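Local coordinates for uncharacterized protein PA2218 (Pseudomonas aeruginosa, PDB 2HDW) that is of unknown function but adopts an alpha/beta hydrolase fold and, like its relatives, probably acts as a hydrolase on a substrate not yet identified, at residues P61-A64 and K65-H68; Q118-A121 and E122-F125; V159-I162 and S163-E167; I354-D357 and R358-G361. All coordinates share one frame; numbering follows the deposited sequence.

Contact 1 (P61-A64 and K65-H68)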
ATOM      1  N   PRO A  61     -14.138  10.687  -8.434  1.00 17.69           N
ATOM      2  CA  PRO A  61     -14.932  11.817  -7.937  1.00 17.47           C
ATOM      3  C   PRO A  61     -15.234  11.733  -6.449  1.00 17.86           C
ATOM      4  O   PRO A  61     -15.344  10.643  -5.886  1.00 17.86           O
ATOM      5  CB  PRO A  61     -16.218  11.740  -8.769  1.00 17.30           C
ATOM      6  CG  PRO A  61     -15.876  10.821  -9.924  1.00 17.76           C
ATOM      7  CD  PRO A  61     -14.961   9.817  -9.286  1.00 16.74           C
ATOM      8  N   LEU A  62     -15.378  12.895  -5.823  1.00 17.83           N
ATOM      9  CA  LEU A  62     -15.701  12.965  -4.406  1.00 19.37           C
ATOM     10  C   LEU A  62     -17.143  12.489  -4.227  1.00 19.55           C
ATOM     11  O   LEU A  62     -18.032  12.895  -4.974  1.00 20.10           O
ATOM     12  CB  LEU A  62     -15.562  14.406  -3.908  1.00 20.12           C
ATOM     13  CG  LEU A  62     -15.999  14.704  -2.472  1.00 19.66           C
ATOM     14  CD1 LEU A  62     -15.167  13.902  -1.477  1.00 20.81           C
ATOM     15  CD2 LEU A  62     -15.843  16.193  -2.218  1.00 21.55           C
ATOM     16  N   SER A  63     -17.363  11.624  -3.244  1.00 19.43           N
ATOM     17  CA  SER A  63     -18.692  11.088  -2.971  1.00 19.61           C
ATOM     18  C   SER A  63     -19.524  12.009  -2.088  1.00 20.40           C
ATOM     19  O   SER A  63     -19.051  12.508  -1.064  1.00 18.27           O
ATOM     20  CB  SER A  63     -18.579   9.720  -2.298  1.00 20.20           C
ATOM     21  OG  SER A  63     -19.855   9.279  -1.867  1.00 20.71           O
ATOM     22  N   ALA A  64     -20.775  12.222  -2.480  1.00 21.08           N
ATOM     23  CA  ALA A  64     -21.666  13.090  -1.721  1.00 21.28           C
ATOM     24  C   ALA A  64     -22.108  12.434  -0.418  1.00 21.19           C
ATOM     25  O   ALA A  64     -22.657  13.094   0.455  1.00 23.19           O
ATOM     26  CB  ALA A  64     -22.887  13.448  -2.564  1.00 22.44           C
ATOM     27  N   LYS A  65     -21.867  11.134  -0.290  1.00 20.79           N
ATOM     28  CA  LYS A  65     -22.259  10.409   0.909  1.00 20.61           C
ATOM     29  C   LYS A  65     -21.184  10.395   1.994  1.00 19.91           C
ATOM     30  O   LYS A  65     -21.360   9.784   3.044  1.00 19.62           O
ATOM     31  CB  LYS A  65     -22.631   8.968   0.548  1.00 22.17           C
ATOM     32  CG  LYS A  65     -23.849   8.853  -0.351  1.00 25.44           C
ATOM     33  CD  LYS A  65     -24.326   7.414  -0.446  1.00 27.68           C
ATOM     34  CE  LYS A  65     -25.641   7.316  -1.214  1.00 29.56           C
ATOM     35  NZ  LYS A  65     -26.172   5.924  -1.224  1.00 30.00           N
ATOM     36  N   VAL A  66     -20.073  11.079   1.754  1.00 18.33           N
ATOM     37  CA  VAL A  66     -19.000  11.087   2.734  1.00 18.95           C
ATOM     38  C   VAL A  66     -18.485  12.484   3.049  1.00 18.17           C
ATOM     39  O   VAL A  66     -18.639  13.407   2.254  1.00 18.26           O
ATOM     40  CB  VAL A  66     -17.814  10.222   2.243  1.00 20.06           C
ATOM     41  CG1 VAL A  66     -16.725  10.183   3.289  1.00 23.12           C
ATOM     42  CG2 VAL A  66     -18.298   8.812   1.930  1.00 20.20           C
ATOM     43  N   GLU A  67     -17.893  12.624   4.231  1.00 18.08           N
ATOM     44  CA  GLU A  67     -17.306  13.879   4.672  1.00 18.62           C
ATOM     45  C   GLU A  67     -15.807  13.661   4.555  1.00 18.46           C
ATOM     46  O   GLU A  67     -15.272  12.697   5.102  1.00 18.63           O
ATOM     47  CB  GLU A  67     -17.662  14.168   6.128  1.00 21.49           C
ATOM     48  CG  GLU A  67     -19.129  14.446   6.379  1.00 26.16           C
ATOM     49  CD  GLU A  67     -19.431  14.671   7.854  1.00 27.98           C
ATOM     50  OE1 GLU A  67     -20.601  14.960   8.180  1.00 30.78           O
ATOM     51  OE2 GLU A  67     -18.499  14.557   8.684  1.00 27.65           O
ATOM     52  N   HIS A  68     -15.130  14.556   3.848  1.00 17.73           N
ATOM     53  CA  HIS A  68     -13.698  14.420   3.648  1.00 17.94           C
ATOM     54  C   HIS A  68     -12.856  15.614   4.073  1.00 19.18           C
ATOM     55  O   HIS A  68     -13.282  16.765   3.962  1.00 17.25           O
ATOM     56  CB  HIS A  68     -13.408  14.118   2.176  1.00 17.47           C
ATOM     57  CG  HIS A  68     -11.978  14.339   1.795  1.00 18.58           C
ATOM     58  ND1 HIS A  68     -11.458  15.594   1.562  1.00 19.41           N
ATOM     59  CD2 HIS A  68     -10.941  13.474   1.684  1.00 17.79           C
ATOM     60  CE1 HIS A  68     -10.161  15.493   1.325  1.00 19.37           C
ATOM     61  NE2 HIS A  68      -9.822  14.217   1.394  1.00 18.70           N
TER
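The hydroxyl oxygen of S63 is approached by two partners. K65 N donates to S63 OG over 3.2 Å with an N-H...O angle of 154°, and the same oxygen is probably hydrogen-bonded, at an unusually short distance, to the carboxylate OE2 of E122, at the end of helix 112-122. The CB-OG bond of the serine is turned anti to the backbone N (chi1 172°), a rotation that points OG at the amide two residues on. This side-chain loop is an ST turn, superimposed on a type I beta turn from S63 to V66 whose closing bond, V66 N to S63 O at 3.3 Å, is weak. A64 and K65 are the exposed corner residues of the turn, K65 running extended away from it. V66 opens strand 66-74: its CG2 lies 4.1 Å from S63 OG, while its branched, buried side chain packs on A121 and E122. On either side of the turn in sequence, L62 and H68 cross obliquely, L62 CD1 meeting H68 CB at 4.1 Å; the imidazole itself reaches D84 through NE2. A short serine thus suits its place, since its oxygen can accept from a turn amide and probably also pair with a neighbouring carboxylate. This chemistry is consistent with a bend steadied by the serine and linked to helix 112-122 as the chain enters an outermost strand.

Contact 2 (Q118-A121 and E122-F125); sequences QTMA and ERGF
Two bends in the side chain of M120, at chi2 (-60°) and chi3 (-67°), fold its methyl group back beside the ring of F125, where M120 CE lies 3.8 Å from F125 CE2. The two side chains run alongside each other and point the same way, across a Schellman motif that ends helix 112-122. F125 N donates to M120 O over 3.2 Å, and G124 N reaches A121 O, also at 3.2 Å, from above the carbonyl plane rather than within it. G124, at the C-prime position, has a phi of 97°, a positive value that glycine, lacking CB, adopts without strain. M120 O is the hub of the cap: besides the F125 amide it receives a weak bond from R123 N, and it sits in the plane of the F125 ring, at its edge, 3.4 Å from CD2. Just upstream E122 N still makes the helical bond to Q118 O, at 3.0 Å. R123 CG, beside its backbone N, lies 3.1 Å from T119 O, and a bend at chi2 then turns the chain so that NH1 meets D357 OD1 of helix 356-366 in a salt bridge. The apolar M120 and F125 face inward, both touching I99 of strand 96-102. F125 O is buried without a conventional partner; a CA-H...O contact approaches it, from A121 CA at 3.1 Å.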
ATOM      1  N   GLN A 118     -12.694   5.776   0.196  1.00 10.36           N
ATOM      2  CA  GLN A 118     -13.969   6.456   0.028  1.00 12.96           C
ATOM      3  C   GLN A 118     -15.109   5.456  -0.110  1.00 11.80           C
ATOM      4  O   GLN A 118     -16.181   5.643   0.462  1.00 12.56           O
ATOM      5  CB  GLN A 118     -13.952   7.373  -1.200  1.00 12.66           C
ATOM      6  CG  GLN A 118     -15.228   8.199  -1.306  1.00 12.91           C
ATOM      7  CD  GLN A 118     -15.195   9.228  -2.413  1.00 14.16           C
ATOM      8  OE1 GLN A 118     -15.254   8.892  -3.595  1.00 16.89           O
ATOM      9  NE2 GLN A 118     -15.108  10.491  -2.034  1.00 11.03           N
ATOM     10  N   THR A 119     -14.867   4.397  -0.876  1.00 12.89           N
ATOM     11  CA  THR A 119     -15.872   3.368  -1.106  1.00 13.22           C
ATOM     12  C   THR A 119     -16.247   2.676   0.197  1.00 12.91           C
ATOM     13  O   THR A 119     -17.423   2.429   0.460  1.00 13.10           O
ATOM     14  CB  THR A 119     -15.364   2.312  -2.106  1.00 12.47           C
ATOM     15  OG1 THR A 119     -15.003   2.954  -3.331  1.00 11.90           O
ATOM     16  CG2 THR A 119     -16.444   1.271  -2.390  1.00 15.77           C
ATOM     17  N   MET A 120     -15.252   2.368   1.020  1.00 11.77           N
ATOM     18  CA  MET A 120     -15.542   1.700   2.281  1.00 12.28           C
ATOM     19  C   MET A 120     -16.204   2.663   3.265  1.00 12.22           C
ATOM     20  O   MET A 120     -16.961   2.246   4.142  1.00  9.83           O
ATOM     21  CB  MET A 120     -14.264   1.090   2.858  1.00 12.35           C
ATOM     22  CG  MET A 120     -13.763  -0.112   2.047  1.00 11.36           C
ATOM     23  SD  MET A 120     -14.958  -1.489   1.967  1.00  2.49           S
ATOM     24  CE  MET A 120     -14.959  -1.958   3.599  1.00  8.27           C
ATOM     25  N   ALA A 121     -15.935   3.957   3.106  1.00 13.47           N
ATOM     26  CA  ALA A 121     -16.558   4.962   3.966  1.00 13.67           C
ATOM     27  C   ALA A 121     -18.049   5.017   3.615  1.00 14.55           C
ATOM     28  O   ALA A 121     -18.886   5.310   4.463  1.00 13.43           O
ATOM     29  CB  ALA A 121     -15.916   6.315   3.742  1.00 12.75           C
ATOM     30  N   GLU A 122     -18.379   4.741   2.356  1.00 15.13           N
ATOM     31  CA  GLU A 122     -19.779   4.729   1.945  1.00 16.97           C
ATOM     32  C   GLU A 122     -20.422   3.475   2.526  1.00 16.91           C
ATOM     33  O   GLU A 122     -21.647   3.384   2.632  1.00 16.85           O
ATOM     34  CB  GLU A 122     -19.913   4.691   0.420  1.00 20.27           C
ATOM     35  CG  GLU A 122     -19.328   5.884  -0.314  1.00 22.58           C
ATOM     36  CD  GLU A 122     -19.655   5.857  -1.797  1.00 26.48           C
ATOM     37  OE1 GLU A 122     -19.483   4.790  -2.424  1.00 25.66           O
ATOM     38  OE2 GLU A 122     -20.081   6.900  -2.338  1.00 27.11           O
ATOM     39  N   ARG A 123     -19.586   2.506   2.893  1.00 16.68           N
ATOM     40  CA  ARG A 123     -20.065   1.248   3.458  1.00 16.63           C
ATOM     41  C   ARG A 123     -20.201   1.320   4.981  1.00 16.39           C
ATOM     42  O   ARG A 123     -20.409   0.300   5.634  1.00 17.13           O
ATOM     43  CB  ARG A 123     -19.123   0.097   3.083  1.00 17.82           C
ATOM     44  CG  ARG A 123     -18.874  -0.063   1.590  1.00 19.77           C
ATOM     45  CD  ARG A 123     -20.160  -0.344   0.833  1.00 21.19           C
ATOM     46  NE  ARG A 123     -19.965  -0.339  -0.617  1.00 23.06           N
ATOM     47  CZ  ARG A 123     -19.958  -1.426  -1.383  1.00 20.29           C
ATOM     48  NH1 ARG A 123     -20.135  -2.628  -0.847  1.00 20.45           N
ATOM     49  NH2 ARG A 123     -19.789  -1.309  -2.693  1.00 19.29           N
ATOM     50  N   GLY A 124     -20.062   2.517   5.546  1.00 16.26           N
ATOM     51  CA  GLY A 124     -20.212   2.674   6.987  1.00 14.81           C
ATOM     52  C   GLY A 124     -18.964   2.690   7.852  1.00 15.66           C
ATOM     53  O   GLY A 124     -19.066   2.707   9.080  1.00 16.06           O
ATOM     54  N   PHE A 125     -17.782   2.689   7.241  1.00 14.07           N
ATOM     55  CA  PHE A 125     -16.545   2.705   8.022  1.00 11.74           C
ATOM     56  C   PHE A 125     -15.867   4.075   7.974  1.00 11.07           C
ATOM     57  O   PHE A 125     -16.056   4.840   7.033  1.00  9.42           O
ATOM     58  CB  PHE A 125     -15.562   1.650   7.481  1.00 12.85           C
ATOM     59  CG  PHE A 125     -16.091   0.235   7.522  1.00 11.05           C
ATOM     60  CD1 PHE A 125     -15.869  -0.575   8.632  1.00 10.95           C
ATOM     61  CD2 PHE A 125     -16.830  -0.279   6.459  1.00 11.97           C
ATOM     62  CE1 PHE A 125     -16.373  -1.881   8.682  1.00 11.58           C
ATOM     63  CE2 PHE A 125     -17.343  -1.588   6.501  1.00 10.96           C
ATOM     64  CZ  PHE A 125     -17.112  -2.385   7.614  1.00 11.54           C
TER

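Contact 3 (V159-I162 and S163-E167)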
ATOM      1  N   VAL A 159      -2.646   3.846  12.086  1.00 12.09           N
ATOM      2  CA  VAL A 159      -3.575   3.281  13.055  1.00 10.76           C
ATOM      3  C   VAL A 159      -3.544   4.160  14.309  1.00 12.08           C
ATOM      4  O   VAL A 159      -4.573   4.365  14.957  1.00 10.63           O
ATOM      5  CB  VAL A 159      -3.196   1.827  13.416  1.00 10.73           C
ATOM      6  CG1 VAL A 159      -4.058   1.328  14.571  1.00 11.75           C
ATOM      7  CG2 VAL A 159      -3.394   0.931  12.194  1.00 10.11           C
ATOM      8  N   ASP A 160      -2.362   4.680  14.644  1.00 11.56           N
ATOM      9  CA  ASP A 160      -2.220   5.564  15.800  1.00 12.85           C
ATOM     10  C   ASP A 160      -3.181   6.750  15.678  1.00 14.38           C
ATOM     11  O   ASP A 160      -3.861   7.120  16.639  1.00 15.04           O
ATOM     12  CB  ASP A 160      -0.796   6.135  15.896  1.00 12.93           C
ATOM     13  CG  ASP A 160       0.208   5.155  16.476  1.00 15.54           C
ATOM     14  OD1 ASP A 160      -0.184   4.053  16.913  1.00 14.21           O
ATOM     15  OD2 ASP A 160       1.410   5.505  16.503  1.00 14.30           O
ATOM     16  N   PHE A 161      -3.224   7.349  14.494  1.00 13.94           N
ATOM     17  CA  PHE A 161      -4.069   8.514  14.271  1.00 15.20           C
ATOM     18  C   PHE A 161      -5.555   8.213  14.220  1.00 15.04           C
ATOM     19  O   PHE A 161      -6.343   8.816  14.945  1.00 14.36           O
ATOM     20  CB  PHE A 161      -3.671   9.230  12.980  1.00 14.91           C
ATOM     21  CG  PHE A 161      -4.493  10.455  12.700  1.00 15.50           C
ATOM     22  CD1 PHE A 161      -4.208  11.657  13.334  1.00 16.72           C
ATOM     23  CD2 PHE A 161      -5.584  10.392  11.840  1.00 15.89           C
ATOM     24  CE1 PHE A 161      -5.000  12.783  13.119  1.00 16.74           C
ATOM     25  CE2 PHE A 161      -6.383  11.510  11.618  1.00 15.40           C
ATOM     26  CZ  PHE A 161      -6.089  12.707  12.260  1.00 15.72           C
ATOM     27  N   ILE A 162      -5.938   7.281  13.357  1.00 15.38           N
ATOM     28  CA  ILE A 162      -7.340   6.926  13.204  1.00 14.63           C
ATOM     29  C   ILE A 162      -7.946   6.508  14.547  1.00 16.62           C
ATOM     30  O   ILE A 162      -9.118   6.767  14.811  1.00 15.79           O
ATOM     31  CB  ILE A 162      -7.498   5.804  12.134  1.00 14.64           C
ATOM     32  CG1 ILE A 162      -8.913   5.825  11.553  1.00 15.32           C
ATOM     33  CG2 ILE A 162      -7.198   4.437  12.741  1.00 12.08           C
ATOM     34  CD1 ILE A 162      -9.013   5.162  10.193  1.00 12.25           C
ATOM     35  N   SER A 163      -7.126   5.900  15.401  1.00 18.15           N
ATOM     36  CA  SER A 163      -7.542   5.426  16.725  1.00 19.14           C
ATOM     37  C   SER A 163      -8.001   6.495  17.699  1.00 19.54           C
ATOM     38  O   SER A 163      -8.889   6.250  18.516  1.00 20.48           O
ATOM     39  CB  SER A 163      -6.402   4.655  17.404  1.00 18.74           C
ATOM     40  OG  SER A 163      -6.140   3.438  16.744  1.00 18.43           O
ATOM     41  N   LEU A 164      -7.383   7.668  17.636  1.00 19.47           N
ATOM     42  CA  LEU A 164      -7.723   8.744  18.554  1.00 19.88           C
ATOM     43  C   LEU A 164      -8.889   9.625  18.113  1.00 18.79           C
ATOM     44  O   LEU A 164      -9.303  10.519  18.853  1.00 19.01           O
ATOM     45  CB  LEU A 164      -6.488   9.613  18.812  1.00 22.36           C
ATOM     46  CG  LEU A 164      -5.241   8.859  19.295  1.00 25.74           C
ATOM     47  CD1 LEU A 164      -4.199   9.867  19.761  1.00 23.37           C
ATOM     48  CD2 LEU A 164      -5.601   7.901  20.433  1.00 23.12           C
ATOM     49  N   LEU A 165      -9.416   9.376  16.917  1.00 15.73           N
ATOM     50  CA  LEU A 165     -10.537  10.158  16.410  1.00 15.95           C
ATOM     51  C   LEU A 165     -11.776   9.988  17.284  1.00 16.05           C
ATOM     52  O   LEU A 165     -12.119   8.876  17.689  1.00 16.14           O
ATOM     53  CB  LEU A 165     -10.874   9.753  14.973  1.00 14.77           C
ATOM     54  CG  LEU A 165      -9.857  10.141  13.900  1.00 15.50           C
ATOM     55  CD1 LEU A 165     -10.335   9.633  12.559  1.00 14.31           C
ATOM     56  CD2 LEU A 165      -9.686  11.654  13.863  1.00 14.78           C
ATOM     57  N   PRO A 166     -12.464  11.093  17.588  1.00 16.76           N
ATOM     58  CA  PRO A 166     -13.664  10.994  18.422  1.00 16.96           C
ATOM     59  C   PRO A 166     -14.774  10.155  17.792  1.00 16.98           C
ATOM     60  O   PRO A 166     -15.616   9.603  18.497  1.00 16.50           O
ATOM     61  CB  PRO A 166     -14.068  12.458  18.621  1.00 18.41           C
ATOM     62  CG  PRO A 166     -13.503  13.151  17.419  1.00 19.28           C
ATOM     63  CD  PRO A 166     -12.149  12.497  17.276  1.00 18.48           C
ATOM     64  N   GLU A 167     -14.761  10.037  16.468  1.00 16.31           N
ATOM     65  CA  GLU A 167     -15.787   9.271  15.766  1.00 16.49           C
ATOM     66  C   GLU A 167     -15.494   7.777  15.679  1.00 16.02           C
ATOM     67  O   GLU A 167     -16.347   7.001  15.248  1.00 16.12           O
ATOM     68  CB  GLU A 167     -15.980   9.811  14.343  1.00 16.55           C
ATOM     69  CG  GLU A 167     -16.412  11.265  14.255  1.00 18.41           C
ATOM     70  CD  GLU A 167     -15.256  12.243  14.392  1.00 20.63           C
ATOM     71  OE1 GLU A 167     -14.101  11.800  14.577  1.00 17.87           O
ATOM     72  OE2 GLU A 167     -15.505  13.464  14.308  1.00 19.64           O
TER
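L165 folds back over the last turn of helix 148-164, its CB and CG lying against the carbonyl of I162, whose oxygen is less certainly placed. Beyond CG the branches part: CD1 comes to 4.2 Å from I162 CG1, and CD2 reaches the F161 ring, 4.0 Å from CE2, the fork thus spanning I162 and F161, three and four residues back. With CG beside the backbone N (chi1 -70°), it is directed back along the helix. A branched leucine suits a place with two apolar neighbours to meet, and farther out it touches R69 and L85, while F161 meets the ring of F73.

Polar atoms are served on another side of the helix. V159 O accepts from S163 N at 3.0 Å and from S163 OG at 2.6 Å, the two donors arriving from opposite faces of its carbonyl plane. Serine is apt here, its hydroxyl being short enough to bond back to the helix. At the end the winding tightens: L164 N binds F161 O, three residues back, at 3.1 Å. Such a C-terminal turn, with a leucine folded over it, closes one of the helices packed against the central sheet of the alpha/beta hydrolase fold.

Contact 4 (I354-D357 and R358-G361)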
ATOM      1  N   ILE A 354     -13.448  -5.545  -8.004  1.00 13.17           N
ATOM      2  CA  ILE A 354     -13.083  -5.437  -6.588  1.00 12.05           C
ATOM      3  C   ILE A 354     -14.292  -5.867  -5.758  1.00 11.84           C
ATOM      4  O   ILE A 354     -15.357  -5.256  -5.846  1.00 11.51           O
ATOM      5  CB  ILE A 354     -12.712  -3.986  -6.201  1.00 11.47           C
ATOM      6  CG1 ILE A 354     -11.559  -3.486  -7.079  1.00  9.21           C
ATOM      7  CG2 ILE A 354     -12.309  -3.934  -4.732  1.00 11.35           C
ATOM      8  CD1 ILE A 354     -11.209  -2.013  -6.859  1.00 13.16           C
ATOM      9  N   PRO A 355     -14.143  -6.925  -4.938  1.00 11.06           N
ATOM     10  CA  PRO A 355     -15.252  -7.413  -4.105  1.00 11.73           C
ATOM     11  C   PRO A 355     -15.508  -6.587  -2.842  1.00 12.59           C
ATOM     12  O   PRO A 355     -15.257  -7.048  -1.729  1.00 11.73           O
ATOM     13  CB  PRO A 355     -14.834  -8.848  -3.788  1.00 10.40           C
ATOM     14  CG  PRO A 355     -13.351  -8.732  -3.668  1.00 11.48           C
ATOM     15  CD  PRO A 355     -12.972  -7.817  -4.830  1.00 12.01           C
ATOM     16  N   PHE A 356     -16.023  -5.373  -3.016  1.00 13.15           N
ATOM     17  CA  PHE A 356     -16.287  -4.507  -1.875  1.00 12.90           C
ATOM     18  C   PHE A 356     -17.349  -5.064  -0.935  1.00 14.69           C
ATOM     19  O   PHE A 356     -17.257  -4.870   0.275  1.00 14.90           O
ATOM     20  CB  PHE A 356     -16.677  -3.102  -2.342  1.00 13.90           C
ATOM     21  CG  PHE A 356     -15.507  -2.264  -2.781  1.00 14.97           C
ATOM     22  CD1 PHE A 356     -14.494  -1.939  -1.883  1.00 15.36           C
ATOM     23  CD2 PHE A 356     -15.429  -1.783  -4.083  1.00 14.49           C
ATOM     24  CE1 PHE A 356     -13.419  -1.147  -2.273  1.00 16.84           C
ATOM     25  CE2 PHE A 356     -14.358  -0.986  -4.490  1.00 15.85           C
ATOM     26  CZ  PHE A 356     -13.352  -0.667  -3.588  1.00 15.99           C
ATOM     27  N   ASP A 357     -18.359  -5.747  -1.475  1.00 14.76           N
ATOM     28  CA  ASP A 357     -19.394  -6.327  -0.616  1.00 14.63           C
ATOM     29  C   ASP A 357     -18.704  -7.257   0.383  1.00 14.27           C
ATOM     30  O   ASP A 357     -18.922  -7.161   1.591  1.00 14.44           O
ATOM     31  CB  ASP A 357     -20.405  -7.145  -1.433  1.00 15.40           C
ATOM     32  CG  ASP A 357     -21.379  -6.280  -2.227  1.00 18.95           C
ATOM     33  OD1 ASP A 357     -21.186  -5.051  -2.306  1.00 18.38           O
ATOM     34  OD2 ASP A 357     -22.344  -6.850  -2.787  1.00 19.55           O
ATOM     35  N   ARG A 358     -17.870  -8.155  -0.141  1.00 12.81           N
ATOM     36  CA  ARG A 358     -17.135  -9.117   0.675  1.00 13.45           C
ATOM     37  C   ARG A 358     -16.164  -8.460   1.636  1.00 11.78           C
ATOM     38  O   ARG A 358     -15.983  -8.928   2.754  1.00 11.89           O
ATOM     39  CB  ARG A 358     -16.359 -10.084  -0.217  1.00 17.78           C
ATOM     40  CG  ARG A 358     -16.913 -11.496  -0.249  1.00 22.64           C
ATOM     41  CD  ARG A 358     -16.179 -12.429   0.708  1.00 25.58           C
ATOM     42  NE  ARG A 358     -16.373 -12.094   2.113  1.00 26.36           N
ATOM     43  CZ  ARG A 358     -15.845 -12.782   3.125  1.00 25.53           C
ATOM     44  NH1 ARG A 358     -15.092 -13.847   2.882  1.00 24.24           N
ATOM     45  NH2 ARG A 358     -16.066 -12.404   4.383  1.00 21.91           N
ATOM     46  N   ILE A 359     -15.514  -7.392   1.194  1.00 12.70           N
ATOM     47  CA  ILE A 359     -14.575  -6.699   2.056  1.00 11.15           C
ATOM     48  C   ILE A 359     -15.340  -6.037   3.206  1.00 11.94           C
ATOM     49  O   ILE A 359     -14.942  -6.150   4.363  1.00 11.55           O
ATOM     50  CB  ILE A 359     -13.762  -5.651   1.264  1.00 12.00           C
ATOM     51  CG1 ILE A 359     -12.903  -6.365   0.207  1.00 10.00           C
ATOM     52  CG2 ILE A 359     -12.883  -4.852   2.209  1.00  6.63           C
ATOM     53  CD1 ILE A 359     -12.105  -5.438  -0.695  1.00 10.58           C
ATOM     54  N   ALA A 360     -16.448  -5.369   2.889  1.00 12.04           N
ATOM     55  CA  ALA A 360     -17.260  -4.719   3.913  1.00 11.48           C
ATOM     56  C   ALA A 360     -17.842  -5.777   4.857  1.00 12.34           C
ATOM     57  O   ALA A 360     -17.842  -5.607   6.082  1.00 11.77           O
ATOM     58  CB  ALA A 360     -18.393  -3.921   3.258  1.00 12.33           C
ATOM     59  N   GLY A 361     -18.345  -6.866   4.278  1.00 10.51           N
ATOM     60  CA  GLY A 361     -18.917  -7.934   5.079  1.00 10.33           C
ATOM     61  C   GLY A 361     -17.875  -8.523   6.011  1.00 12.32           C
ATOM     62  O   GLY A 361     -18.164  -8.857   7.160  1.00 12.64           O
TER
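I359 N donates to P355 O over 3.0 Å, in the carbonyl plane, and so makes the first bond of helix 356-366, the last helix of this alpha/beta hydrolase fold, with P355 at the N-cap. The next two bonds follow in regular alpha-helical order: A360 N to F356 O at 2.8 Å, nearly straight (169°), and G361 N to D357 O at 2.8 Å. Proline suits the cap because a helix start asks nothing of that residue's amide nitrogen, and its ring stiffens the entry. The side chain of I359 rests on the same carbonyl: CG1, beside its backbone N (chi1 -64°), lies 3.1 Å from P355 O, while CD1 comes to 4.4 Å from F356 CD1. The turn just before leads into these contacts. P355 is the centre of an inverse gamma turn, closed by F356 N to I354 O, which leaves I354 CG2 4.3 Å from I359 CD1, while the rest of the I354 side chain runs away. Farther out, F356 meets Y116 edge-to-face, and both F356 and I359 pack on M120, apolar residues suited to this buried side. D357 makes a salt bridge to R123, and R358, pointing another way, one to E335; an aspartate in the first turn would probably also be favoured by the amides at the helix start. The apolar side closes on I354 CG2, which sits 3.5 Å above the F356 ring, over its centre.

Along the chain the four contacts come in series, none enclosing or crossing another, and each is a local turn or helix end. Contact 1 bends the chain into strand 66-74 at one sheet edge; contact 2 ends helix 112-122 ahead of strand 126-130; contact 3 ends helix 148-164; contact 4 starts helix 356-366, close to the C terminus. Contact 2 stands between two others. It touches contact 1 through S63 and E122, and contact 4 through the salt bridge R123 NH1 to D357 OD1 (3.0 Å), with T119 beside F356. The entry loop and two helices are thus joined in a row, whereas contact 3 stays separate, its centre about 16 Å from that of contact 2.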